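Local atomic coordinates of GMP reductase (Trypanosoma brucei brucei, PDB entry 6JIG), a protein that probably catalyses the NADPH-dependent reductive deamination of GMP to IMP and is allosterically regulated through its nucleotide-binding CBS domains. Residues A[64-69]-A[442-447]; A[247-252]-A[281-286]; A[256-261]-A[269-274]. The protein carries 1 engineered substitution. All coordinates share one frame; numbering follows the deposited sequence.

Interaction 1. Residues A[64-69]-A[442-447]; sequences VAMARE and PIVRQL
Glu69 and Arg445 form a salt bridge beside a small apolar contact between Met66 and Val444, joining two outer helices of the (beta/alpha)8 TIM barrel of the IMPDH/GMPR family. Helix 60-68 follows the first barrel strand, 49-51, whereas helix 440-457 lies far on in the sequence; the contact thus brings an early and a late helix of the barrel domain side by side, consistent with the helical layer closing round the barrel along with the sheet. The nearest CA atoms, those of Glu69 and Val444, are 7.5 Å apart.

The apolar part is buried and turns on the two branches of Val444. CG2 of Val444 faces the sulfur, lying 3.9 Å from SD of Met66. The other branch, CG1 of Val444, rests 4.0 Å from CB of Glu69, so the glutamate joins the hydrophobic contact at its base before offering charge at its end. Bends at chi2 (-59°) and chi3 fold the Met66 chain, with SD turned to the valine while the same side chain also touches Ile49 and Ala51 of strand 49-51. Val444 itself touches Ile47, in the loop just before that strand.

At the outer margin Glu69 and Arg445 cross at about a right angle. Their flat groups are far from coplanar, with the carboxylate and guanidinium planes 57° apart, and the two-point grip is correspondingly skewed. NH2 of Arg445 makes only a weak bond to OE2 of Glu69, at 3.1 Å. The second bond runs 3.3 Å from NE of Arg445 to OE1 of Glu69, meeting that oxygen on its syn side but 27° out of the carboxylate plane.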
ATOM      1  N   VAL A  64     -23.971  29.628  18.113  1.00 37.14           N
ATOM      2  CA  VAL A  64     -24.156  29.745  19.561  1.00 36.01           C
ATOM      3  C   VAL A  64     -22.881  29.356  20.293  1.00 37.79           C
ATOM      4  O   VAL A  64     -22.449  30.030  21.241  1.00 35.69           O
ATOM      5  CB  VAL A  64     -25.346  28.880  20.010  1.00 36.87           C
ATOM      6  CG1 VAL A  64     -25.300  28.654  21.529  1.00 37.80           C
ATOM      7  CG2 VAL A  64     -26.659  29.525  19.587  1.00 35.18           C
ATOM      8  N   ALA A  65     -22.252  28.263  19.863  1.00 36.85           N
ATOM      9  CA  ALA A  65     -21.050  27.793  20.538  1.00 37.52           C
ATOM     10  C   ALA A  65     -19.912  28.794  20.390  1.00 34.63           C
ATOM     11  O   ALA A  65     -19.183  29.062  21.350  1.00 35.75           O
ATOM     12  CB  ALA A  65     -20.656  26.420  19.992  1.00 38.57           C
ATOM     13  N   MET A  66     -19.748  29.362  19.196  1.00 36.10           N
ATOM     14  CA  MET A  66     -18.637  30.285  18.966  1.00 36.29           C
ATOM     15  C   MET A  66     -18.791  31.550  19.806  1.00 35.59           C
ATOM     16  O   MET A  66     -17.822  32.036  20.396  1.00 34.75           O
ATOM     17  CB  MET A  66     -18.549  30.648  17.483  1.00 36.21           C
ATOM     18  CG  MET A  66     -18.112  29.508  16.572  1.00 37.89           C
ATOM     19  SD  MET A  66     -16.474  28.872  17.046  1.00 42.06           S
ATOM     20  CE  MET A  66     -15.532  30.385  17.271  1.00 38.57           C
ATOM     21  N   ALA A  67     -19.995  32.119  19.830  1.00 34.36           N
ATOM     22  CA  ALA A  67     -20.227  33.298  20.662  1.00 34.70           C
ATOM     23  C   ALA A  67     -19.993  32.991  22.137  1.00 35.36           C
ATOM     24  O   ALA A  67     -19.460  33.830  22.881  1.00 36.15           O
ATOM     25  CB  ALA A  67     -21.648  33.819  20.430  1.00 36.21           C
ATOM     26  N   ARG A  68     -20.389  31.797  22.589  1.00 37.07           N
ATOM     27  CA  ARG A  68     -20.173  31.440  23.988  1.00 38.49           C
ATOM     28  C   ARG A  68     -18.695  31.355  24.328  1.00 39.51           C
ATOM     29  O   ARG A  68     -18.311  31.646  25.464  1.00 37.40           O
ATOM     30  CB  ARG A  68     -20.869  30.120  24.322  1.00 39.12           C
ATOM     31  CG  ARG A  68     -22.369  30.286  24.426  1.00 37.33           C
ATOM     32  CD  ARG A  68     -23.079  29.045  24.932  1.00 42.81           C
ATOM     33  NE  ARG A  68     -24.496  29.352  25.118  1.00 46.42           N
ATOM     34  CZ  ARG A  68     -25.487  28.464  25.065  1.00 49.43           C
ATOM     35  NH1 ARG A  68     -25.236  27.183  24.831  1.00 48.36           N
ATOM     36  NH2 ARG A  68     -26.737  28.867  25.256  1.00 49.26           N
ATOM     37  N   GLU A  69     -17.853  30.959  23.369  1.00 37.62           N
ATOM     38  CA  GLU A  69     -16.417  30.956  23.591  1.00 35.46           C
ATOM     39  C   GLU A  69     -15.780  32.330  23.425  1.00 35.53           C
ATOM     40  O   GLU A  69     -14.576  32.465  23.654  1.00 35.78           O
ATOM     41  CB  GLU A  69     -15.722  29.964  22.639  1.00 36.98           C
ATOM     42  CG  GLU A  69     -16.231  28.528  22.746  1.00 37.85           C
ATOM     43  CD  GLU A  69     -15.917  27.891  24.087  1.00 41.44           C
ATOM     44  OE1 GLU A  69     -14.916  28.287  24.728  1.00 41.27           O
ATOM     45  OE2 GLU A  69     -16.670  26.989  24.504  1.00 42.82           O
ATOM     46  N   PRO A 442     -13.886  22.681  23.307  1.00 45.60           N
ATOM     47  CA  PRO A 442     -12.494  22.319  23.637  1.00 45.63           C
ATOM     48  C   PRO A 442     -11.527  22.558  22.489  1.00 43.53           C
ATOM     49  O   PRO A 442     -10.359  22.895  22.728  1.00 41.84           O
ATOM     50  CB  PRO A 442     -12.585  20.827  23.990  1.00 44.78           C
ATOM     51  CG  PRO A 442     -14.018  20.602  24.369  1.00 47.53           C
ATOM     52  CD  PRO A 442     -14.824  21.564  23.531  1.00 46.74           C
ATOM     53  N   ILE A 443     -11.982  22.380  21.249  1.00 40.77           N
ATOM     54  CA  ILE A 443     -11.127  22.617  20.089  1.00 41.45           C
ATOM     55  C   ILE A 443     -10.774  24.094  19.978  1.00 40.51           C
ATOM     56  O   ILE A 443      -9.609  24.453  19.753  1.00 38.35           O
ATOM     57  CB  ILE A 443     -11.818  22.098  18.818  1.00 40.32           C
ATOM     58  CG1 ILE A 443     -11.759  20.575  18.774  1.00 42.41           C
ATOM     59  CG2 ILE A 443     -11.167  22.665  17.578  1.00 37.28           C
ATOM     60  CD1 ILE A 443     -12.817  19.989  17.904  1.00 46.13           C
ATOM     61  N   VAL A 444     -11.769  24.972  20.158  1.00 37.56           N
ATOM     62  CA  VAL A 444     -11.529  26.414  20.126  1.00 37.11           C
ATOM     63  C   VAL A 444     -10.585  26.825  21.246  1.00 39.99           C
ATOM     64  O   VAL A 444      -9.678  27.645  21.043  1.00 38.61           O
ATOM     65  CB  VAL A 444     -12.868  27.179  20.206  1.00 37.50           C
ATOM     66  CG1 VAL A 444     -12.628  28.644  20.517  1.00 37.44           C
ATOM     67  CG2 VAL A 444     -13.642  27.041  18.904  1.00 36.42           C
ATOM     68  N   ARG A 445     -10.770  26.255  22.443  1.00 39.67           N
ATOM     69  CA  ARG A 445      -9.923  26.615  23.576  1.00 40.03           C
ATOM     70  C   ARG A 445      -8.471  26.218  23.332  1.00 39.43           C
ATOM     71  O   ARG A 445      -7.551  26.964  23.685  1.00 38.23           O
ATOM     72  CB  ARG A 445     -10.455  25.975  24.868  1.00 41.93           C
ATOM     73  CG  ARG A 445     -11.708  26.656  25.449  1.00 45.56           C
ATOM     74  CD  ARG A 445     -12.320  25.841  26.619  1.00 45.45           C
ATOM     75  NE  ARG A 445     -13.780  25.812  26.537  1.00 55.47           N
ATOM     76  CZ  ARG A 445     -14.522  24.705  26.580  1.00 55.81           C
ATOM     77  NH1 ARG A 445     -13.945  23.512  26.716  1.00 51.80           N
ATOM     78  NH2 ARG A 445     -15.848  24.794  26.497  1.00 54.16           N
ATOM     79  N   GLN A 446      -8.246  25.053  22.712  1.00 41.66           N
ATOM     80  CA  GLN A 446      -6.887  24.636  22.379  1.00 41.37           C
ATOM     81  C   GLN A 446      -6.268  25.544  21.320  1.00 42.05           C
ATOM     82  O   GLN A 446      -5.079  25.878  21.408  1.00 39.71           O
ATOM     83  CB  GLN A 446      -6.881  23.181  21.910  1.00 38.95           C
ATOM     84  N   LEU A 447      -7.051  25.952  20.315  1.00 39.87           N
ATOM     85  CA  LEU A 447      -6.535  26.876  19.304  1.00 37.37           C
ATOM     86  C   LEU A 447      -6.132  28.208  19.929  1.00 39.06           C
ATOM     87  O   LEU A 447      -5.074  28.765  19.602  1.00 35.19           O
ATOM     88  CB  LEU A 447      -7.578  27.098  18.203  1.00 37.28           C
ATOM     89  CG  LEU A 447      -7.965  25.865  17.401  1.00 40.18           C
ATOM     90  CD1 LEU A 447      -8.969  26.216  16.322  1.00 38.13           C
ATOM     91  CD2 LEU A 447      -6.706  25.218  16.796  1.00 38.80           C
TER

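Interaction 2. Residues A[247-252]-A[281-286]; sequences RLVEAG and TASVDI
Val249 and Val284 reach toward each other tip to tip, and their CG2 methyls meet at 3.9 Å. Around this meeting point Val249 serves as the shared partner of three residues. Its CG1 lies opposite the backbone N (chi1 174°) and comes to 3.6 Å from OG of Ser283, a methyl set against a hydroxyl. Its CG2 does double duty, since besides the valine it lies 4.3 Å from CA of Thr281. The three partners can converge on one side chain because a type I beta turn runs from Thr281 to Val284, spanned by a weak bond of 3.4 Å from N of Val284 to O of Thr281. Thr281 turns its polar end elsewhere, to the carbonyl of Leu275, and adds its CA and methyl side to the apolar contact. The helix carrying Val249 stops soon afterwards in a Schellman motif at Gly252, whose positive phi (123°) lets the chain leave toward the next strand.

Both valines also touch Leu256 of the intervening barrel strand, 255-259, as the turn leading into strand 285-291 packs against helix 239-251, while Thr281 extends along the helix to Met242, Ala245 and Ile246.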
ATOM      1  N   ARG A 247     -33.918  41.772   5.932  1.00 39.24           N
ATOM      2  CA  ARG A 247     -34.595  40.843   6.832  1.00 41.04           C
ATOM      3  C   ARG A 247     -33.645  40.234   7.861  1.00 43.83           C
ATOM      4  O   ARG A 247     -34.053  39.977   9.002  1.00 38.90           O
ATOM      5  CB  ARG A 247     -35.299  39.771   6.003  1.00 42.63           C
ATOM      6  CG  ARG A 247     -36.441  40.382   5.153  1.00 45.39           C
ATOM      7  CD  ARG A 247     -37.056  39.413   4.162  1.00 45.39           C
ATOM      8  NE  ARG A 247     -37.537  38.205   4.817  1.00 46.61           N
ATOM      9  CZ  ARG A 247     -38.024  37.150   4.169  1.00 51.54           C
ATOM     10  NH1 ARG A 247     -38.108  37.170   2.844  1.00 52.65           N
ATOM     11  NH2 ARG A 247     -38.421  36.075   4.844  1.00 49.77           N
ATOM     12  N   LEU A 248     -32.379  40.006   7.493  1.00 37.58           N
ATOM     13  CA  LEU A 248     -31.406  39.532   8.475  1.00 37.87           C
ATOM     14  C   LEU A 248     -31.190  40.557   9.580  1.00 37.90           C
ATOM     15  O   LEU A 248     -31.109  40.199  10.762  1.00 38.00           O
ATOM     16  CB  LEU A 248     -30.073  39.220   7.791  1.00 37.36           C
ATOM     17  CG  LEU A 248     -30.030  37.968   6.915  1.00 39.19           C
ATOM     18  CD1 LEU A 248     -28.770  37.966   6.052  1.00 36.84           C
ATOM     19  CD2 LEU A 248     -30.085  36.721   7.791  1.00 39.40           C
ATOM     20  N   VAL A 249     -31.065  41.834   9.211  1.00 38.67           N
ATOM     21  CA  VAL A 249     -30.877  42.869  10.222  1.00 40.24           C
ATOM     22  C   VAL A 249     -32.098  42.946  11.134  1.00 41.13           C
ATOM     23  O   VAL A 249     -31.967  43.047  12.360  1.00 40.73           O
ATOM     24  CB  VAL A 249     -30.563  44.221   9.553  1.00 40.97           C
ATOM     25  CG1 VAL A 249     -30.522  45.341  10.585  1.00 41.02           C
ATOM     26  CG2 VAL A 249     -29.207  44.146   8.842  1.00 40.15           C
ATOM     27  N   GLU A 250     -33.299  42.844  10.553  1.00 40.95           N
ATOM     28  CA  GLU A 250     -34.521  42.808  11.360  1.00 43.26           C
ATOM     29  C   GLU A 250     -34.534  41.622  12.310  1.00 43.91           C
ATOM     30  O   GLU A 250     -35.067  41.721  13.422  1.00 42.11           O
ATOM     31  CB  GLU A 250     -35.747  42.753  10.452  1.00 47.84           C
ATOM     32  CG  GLU A 250     -36.095  44.086   9.842  1.00 51.03           C
ATOM     33  CD  GLU A 250     -37.115  43.971   8.729  1.00 56.04           C
ATOM     34  OE1 GLU A 250     -37.636  42.850   8.493  1.00 57.51           O
ATOM     35  OE2 GLU A 250     -37.389  45.013   8.092  1.00 56.63           O
ATOM     36  N   ALA A 251     -33.954  40.494  11.895  1.00 41.88           N
ATOM     37  CA  ALA A 251     -33.915  39.316  12.747  1.00 41.00           C
ATOM     38  C   ALA A 251     -32.868  39.423  13.845  1.00 42.39           C
ATOM     39  O   ALA A 251     -32.906  38.628  14.790  1.00 42.23           O
ATOM     40  CB  ALA A 251     -33.664  38.060  11.909  1.00 45.99           C
ATOM     41  N   GLY A 252     -31.943  40.376  13.751  1.00 39.90           N
ATOM     42  CA  GLY A 252     -31.015  40.596  14.841  1.00 39.07           C
ATOM     43  C   GLY A 252     -29.545  40.485  14.466  1.00 39.23           C
ATOM     44  O   GLY A 252     -28.687  40.558  15.353  1.00 38.78           O
ATOM     45  N   THR A 281     -30.248  48.720   6.562  1.00 44.99           N
ATOM     46  CA  THR A 281     -29.074  47.867   6.739  1.00 42.37           C
ATOM     47  C   THR A 281     -27.855  48.588   7.303  1.00 42.74           C
ATOM     48  O   THR A 281     -26.944  47.916   7.808  1.00 40.97           O
ATOM     49  CB  THR A 281     -28.683  47.212   5.404  1.00 42.68           C
ATOM     50  OG1 THR A 281     -28.644  48.206   4.378  1.00 42.37           O
ATOM     51  CG2 THR A 281     -29.706  46.161   5.015  1.00 41.15           C
ATOM     52  N   ALA A 282     -27.806  49.921   7.246  1.00 43.12           N
ATOM     53  CA  ALA A 282     -26.624  50.658   7.681  1.00 42.29           C
ATOM     54  C   ALA A 282     -26.491  50.727   9.192  1.00 39.49           C
ATOM     55  O   ALA A 282     -25.496  51.267   9.691  1.00 40.53           O
ATOM     56  CB  ALA A 282     -26.635  52.071   7.101  1.00 44.61           C
ATOM     57  N   SER A 283     -27.449  50.176   9.930  1.00 40.09           N
ATOM     58  CA  SER A 283     -27.339  50.120  11.376  1.00 41.53           C
ATOM     59  C   SER A 283     -26.340  49.078  11.857  1.00 41.13           C
ATOM     60  O   SER A 283     -26.061  49.042  13.057  1.00 36.40           O
ATOM     61  CB  SER A 283     -28.700  49.823  11.994  1.00 40.69           C
ATOM     62  OG  SER A 283     -29.261  48.658  11.409  1.00 43.45           O
ATOM     63  N   VAL A 284     -25.801  48.227  10.975  1.00 39.53           N
ATOM     64  CA  VAL A 284     -24.817  47.230  11.394  1.00 39.13           C
ATOM     65  C   VAL A 284     -23.580  47.327  10.507  1.00 37.11           C
ATOM     66  O   VAL A 284     -23.643  47.770   9.356  1.00 36.50           O
ATOM     67  CB  VAL A 284     -25.371  45.782  11.375  1.00 39.49           C
ATOM     68  CG1 VAL A 284     -26.636  45.655  12.257  1.00 42.31           C
ATOM     69  CG2 VAL A 284     -25.637  45.316   9.960  1.00 39.09           C
ATOM     70  N   ASP A 285     -22.445  46.925  11.073  1.00 37.39           N
ATOM     71  CA  ASP A 285     -21.196  46.898  10.321  1.00 38.52           C
ATOM     72  C   ASP A 285     -21.323  46.009   9.088  1.00 36.82           C
ATOM     73  O   ASP A 285     -21.938  44.940   9.130  1.00 36.64           O
ATOM     74  CB  ASP A 285     -20.063  46.397  11.209  1.00 36.30           C
ATOM     75  CG  ASP A 285     -19.465  47.492  12.077  1.00 39.89           C
ATOM     76  OD1 ASP A 285     -20.004  48.622  12.105  1.00 38.78           O
ATOM     77  OD2 ASP A 285     -18.457  47.209  12.749  1.00 39.54           O
ATOM     78  N   ILE A 286     -20.723  46.460   7.993  1.00 36.16           N
ATOM     79  CA  ILE A 286     -20.724  45.748   6.723  1.00 34.27           C
ATOM     80  C   ILE A 286     -19.293  45.276   6.468  1.00 35.00           C
ATOM     81  O   ILE A 286     -18.391  46.095   6.260  1.00 31.17           O
ATOM     82  CB  ILE A 286     -21.217  46.633   5.572  1.00 36.76           C
ATOM     83  CG1 ILE A 286     -22.568  47.287   5.921  1.00 35.38           C
ATOM     84  CG2 ILE A 286     -21.350  45.811   4.281  1.00 37.34           C
ATOM     85  CD1 ILE A 286     -23.664  46.286   6.247  1.00 36.90           C
TER

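Interaction 3. Residues A[256-261]-A[269-274]; sequences LVVDIA and INMVKR
Val258, on barrel strand 255-259, directs its CB toward helix 266-277, the helix that follows in this right-handed beta-alpha-beta crossover. From CB the side chain forks. One branch, CG1, lies 4.2 Å from CG of Met271. The other, CG2, lies equally far, 4.2 Å, from CG of Met271, and its further neighbour is CG2 of Val272 at 4.4 Å. The fork thus straddles a single methylene of the methionine, with Val272 beside it on the same helix. Met271 places its CG anti to the backbone N (chi1 -170°) and then bends at chi2, which swings the sulfur clear of the valine, so that CG and not SD makes the contact; NH2 of Arg274, further along the helix, gives SD of Met271 a weak hydrogen bond of 3.5 Å. Cys268 and Leu275 of the helix, with Ile286 on the neighbouring strand, add to the apolar surroundings of Val258.

Asp259, the next residue, bonds instead to Lys309 and Asn53, and with Ile260 and Ala261 it is predicted to bind NAD(+). Strand and helix meet here through buried hydrocarbon at loose van der Waals distances, so the fit depends on shape rather than on directed bonds.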
ATOM      1  N   LEU A 256     -23.203  42.167   8.912  1.00 35.50           N
ATOM      2  CA  LEU A 256     -23.445  41.507   7.642  1.00 36.91           C
ATOM      3  C   LEU A 256     -22.110  41.277   6.948  1.00 35.17           C
ATOM      4  O   LEU A 256     -21.194  42.098   7.051  1.00 35.83           O
ATOM      5  CB  LEU A 256     -24.341  42.349   6.733  1.00 33.55           C
ATOM      6  CG  LEU A 256     -25.779  42.556   7.204  1.00 38.40           C
ATOM      7  CD1 LEU A 256     -26.473  43.534   6.282  1.00 37.19           C
ATOM      8  CD2 LEU A 256     -26.515  41.227   7.246  1.00 34.05           C
ATOM      9  N   VAL A 257     -22.008  40.169   6.221  1.00 33.97           N
ATOM     10  CA  VAL A 257     -20.789  39.842   5.485  1.00 33.85           C
ATOM     11  C   VAL A 257     -21.153  39.688   4.015  1.00 31.72           C
ATOM     12  O   VAL A 257     -21.797  38.704   3.632  1.00 37.32           O
ATOM     13  CB  VAL A 257     -20.109  38.573   6.015  1.00 36.43           C
ATOM     14  CG1 VAL A 257     -18.820  38.290   5.218  1.00 35.18           C
ATOM     15  CG2 VAL A 257     -19.839  38.686   7.523  1.00 34.85           C
ATOM     16  N   VAL A 258     -20.739  40.650   3.195  1.00 31.39           N
ATOM     17  CA  VAL A 258     -20.841  40.534   1.743  1.00 36.17           C
ATOM     18  C   VAL A 258     -19.747  39.583   1.291  1.00 37.88           C
ATOM     19  O   VAL A 258     -18.564  39.869   1.479  1.00 38.11           O
ATOM     20  CB  VAL A 258     -20.680  41.898   1.058  1.00 36.40           C
ATOM     21  CG1 VAL A 258     -20.711  41.725  -0.451  1.00 40.54           C
ATOM     22  CG2 VAL A 258     -21.748  42.844   1.519  1.00 36.56           C
ATOM     23  N   ASP A 259     -20.130  38.461   0.682  1.00 37.13           N
ATOM     24  CA  ASP A 259     -19.169  37.382   0.450  1.00 41.37           C
ATOM     25  C   ASP A 259     -19.338  36.848  -0.962  1.00 39.93           C
ATOM     26  O   ASP A 259     -20.323  36.165  -1.257  1.00 39.98           O
ATOM     27  CB  ASP A 259     -19.332  36.262   1.480  1.00 43.98           C
ATOM     28  CG  ASP A 259     -18.137  35.309   1.492  1.00 46.41           C
ATOM     29  OD1 ASP A 259     -17.256  35.440   0.614  1.00 50.55           O
ATOM     30  OD2 ASP A 259     -18.070  34.423   2.362  1.00 46.34           O
ATOM     31  N   ILE A 260     -18.369  37.155  -1.827  1.00 39.51           N
ATOM     32  CA  ILE A 260     -18.275  36.546  -3.145  1.00 39.98           C
ATOM     33  C   ILE A 260     -16.811  36.219  -3.417  1.00 39.41           C
ATOM     34  O   ILE A 260     -15.897  36.779  -2.807  1.00 37.82           O
ATOM     35  CB  ILE A 260     -18.842  37.439  -4.269  1.00 40.63           C
ATOM     36  CG1 ILE A 260     -18.169  38.806  -4.289  1.00 38.60           C
ATOM     37  CG2 ILE A 260     -20.366  37.574  -4.145  1.00 48.74           C
ATOM     38  CD1 ILE A 260     -18.617  39.611  -5.514  1.00 46.29           C
ATOM     39  N   ALA A 261     -16.596  35.272  -4.326  1.00 41.29           N
ATOM     40  CA  ALA A 261     -15.237  34.781  -4.560  1.00 41.51           C
ATOM     41  C   ALA A 261     -14.287  35.913  -4.944  1.00 37.57           C
ATOM     42  O   ALA A 261     -13.156  35.981  -4.448  1.00 43.87           O
ATOM     43  CB  ALA A 261     -15.252  33.704  -5.647  1.00 43.99           C
ATOM     44  N   ILE A 269     -18.342  46.016  -4.625  1.00 37.15           N
ATOM     45  CA  ILE A 269     -18.238  47.407  -4.194  1.00 40.80           C
ATOM     46  C   ILE A 269     -19.612  48.072  -4.166  1.00 41.77           C
ATOM     47  O   ILE A 269     -19.928  48.861  -3.263  1.00 41.05           O
ATOM     48  CB  ILE A 269     -17.268  48.164  -5.119  1.00 39.50           C
ATOM     49  CG1 ILE A 269     -15.815  47.769  -4.820  1.00 39.80           C
ATOM     50  CG2 ILE A 269     -17.460  49.667  -5.020  1.00 43.30           C
ATOM     51  CD1 ILE A 269     -14.863  48.055  -5.978  1.00 41.52           C
ATOM     52  N   ASN A 270     -20.446  47.760  -5.155  1.00 42.32           N
ATOM     53  CA  ASN A 270     -21.763  48.381  -5.237  1.00 44.46           C
ATOM     54  C   ASN A 270     -22.721  47.804  -4.204  1.00 45.21           C
ATOM     55  O   ASN A 270     -23.605  48.517  -3.714  1.00 43.68           O
ATOM     56  CB  ASN A 270     -22.315  48.225  -6.654  1.00 42.71           C
ATOM     57  CG  ASN A 270     -21.562  49.074  -7.655  1.00 42.90           C
ATOM     58  OD1 ASN A 270     -20.940  50.073  -7.286  1.00 47.46           O
ATOM     59  ND2 ASN A 270     -21.618  48.693  -8.926  1.00 45.31           N
ATOM     60  N   MET A 271     -22.559  46.526  -3.850  1.00 40.71           N
ATOM     61  CA  MET A 271     -23.358  45.966  -2.767  1.00 44.42           C
ATOM     62  C   MET A 271     -23.004  46.619  -1.434  1.00 43.09           C
ATOM     63  O   MET A 271     -23.897  46.927  -0.633  1.00 41.09           O
ATOM     64  CB  MET A 271     -23.169  44.449  -2.697  1.00 41.43           C
ATOM     65  CG  MET A 271     -24.137  43.753  -1.757  1.00 42.20           C
ATOM     66  SD  MET A 271     -25.842  43.935  -2.354  1.00 44.85           S
ATOM     67  CE  MET A 271     -26.733  43.144  -1.025  1.00 43.10           C
ATOM     68  N   VAL A 272     -21.711  46.857  -1.188  1.00 40.71           N
ATOM     69  CA  VAL A 272     -21.301  47.555   0.031  1.00 41.85           C
ATOM     70  C   VAL A 272     -21.896  48.957   0.063  1.00 43.93           C
ATOM     71  O   VAL A 272     -22.416  49.408   1.090  1.00 41.67           O
ATOM     72  CB  VAL A 272     -19.769  47.615   0.142  1.00 40.21           C
ATOM     73  CG1 VAL A 272     -19.374  48.483   1.337  1.00 40.86           C
ATOM     74  CG2 VAL A 272     -19.178  46.214   0.286  1.00 39.64           C
ATOM     75  N   LYS A 273     -21.795  49.678  -1.057  1.00 44.06           N
ATOM     76  CA  LYS A 273     -22.355  51.026  -1.115  1.00 45.39           C
ATOM     77  C   LYS A 273     -23.861  51.008  -0.878  1.00 44.14           C
ATOM     78  O   LYS A 273     -24.393  51.869  -0.168  1.00 44.66           O
ATOM     79  CB  LYS A 273     -22.034  51.671  -2.462  1.00 44.37           C
ATOM     80  CG  LYS A 273     -20.583  52.125  -2.601  1.00 47.45           C
ATOM     81  CD  LYS A 273     -20.335  52.746  -3.975  1.00 50.51           C
ATOM     82  CE  LYS A 273     -18.926  53.335  -4.077  1.00 54.05           C
ATOM     83  NZ  LYS A 273     -18.536  53.671  -5.486  1.00 55.38           N
ATOM     84  N   ARG A 274     -24.560  50.031  -1.461  1.00 42.11           N
ATOM     85  CA  ARG A 274     -26.003  49.927  -1.265  1.00 46.33           C
ATOM     86  C   ARG A 274     -26.347  49.657   0.193  1.00 48.61           C
ATOM     87  O   ARG A 274     -27.302  50.234   0.732  1.00 44.62           O
ATOM     88  CB  ARG A 274     -26.572  48.826  -2.157  1.00 46.94           C
ATOM     89  CG  ARG A 274     -28.085  48.797  -2.237  1.00 49.79           C
ATOM     90  CD  ARG A 274     -28.547  48.260  -3.596  1.00 56.46           C
ATOM     91  NE  ARG A 274     -27.808  47.058  -3.973  1.00 61.79           N
ATOM     92  CZ  ARG A 274     -26.944  46.971  -4.986  1.00 59.51           C
ATOM     93  NH1 ARG A 274     -26.699  48.023  -5.763  1.00 59.77           N
ATOM     94  NH2 ARG A 274     -26.319  45.821  -5.221  1.00 50.73           N
TER

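All three contacts belong to the same barrel but to different levels of its construction. Interaction 3 is wholly buried and joins a strand to the helix after it; interaction 2, only partly buried, sets a helix end against the turn before a strand; interaction 1 pairs two helices of the outer layer. Interactions 2 and 3 touch through Leu256 and reach adjacent strands, 255-259 and 285-291, with N of Leu256 probably donating to O of Asp285. Interaction 1 stands apart, its centre 25 Å or more from the others. Chemistry follows place: hydrocarbon alone across 3, a serine hydroxyl at the exposed side of 2, and in 1 buried Met66 and Val444 with a salt bridge further out.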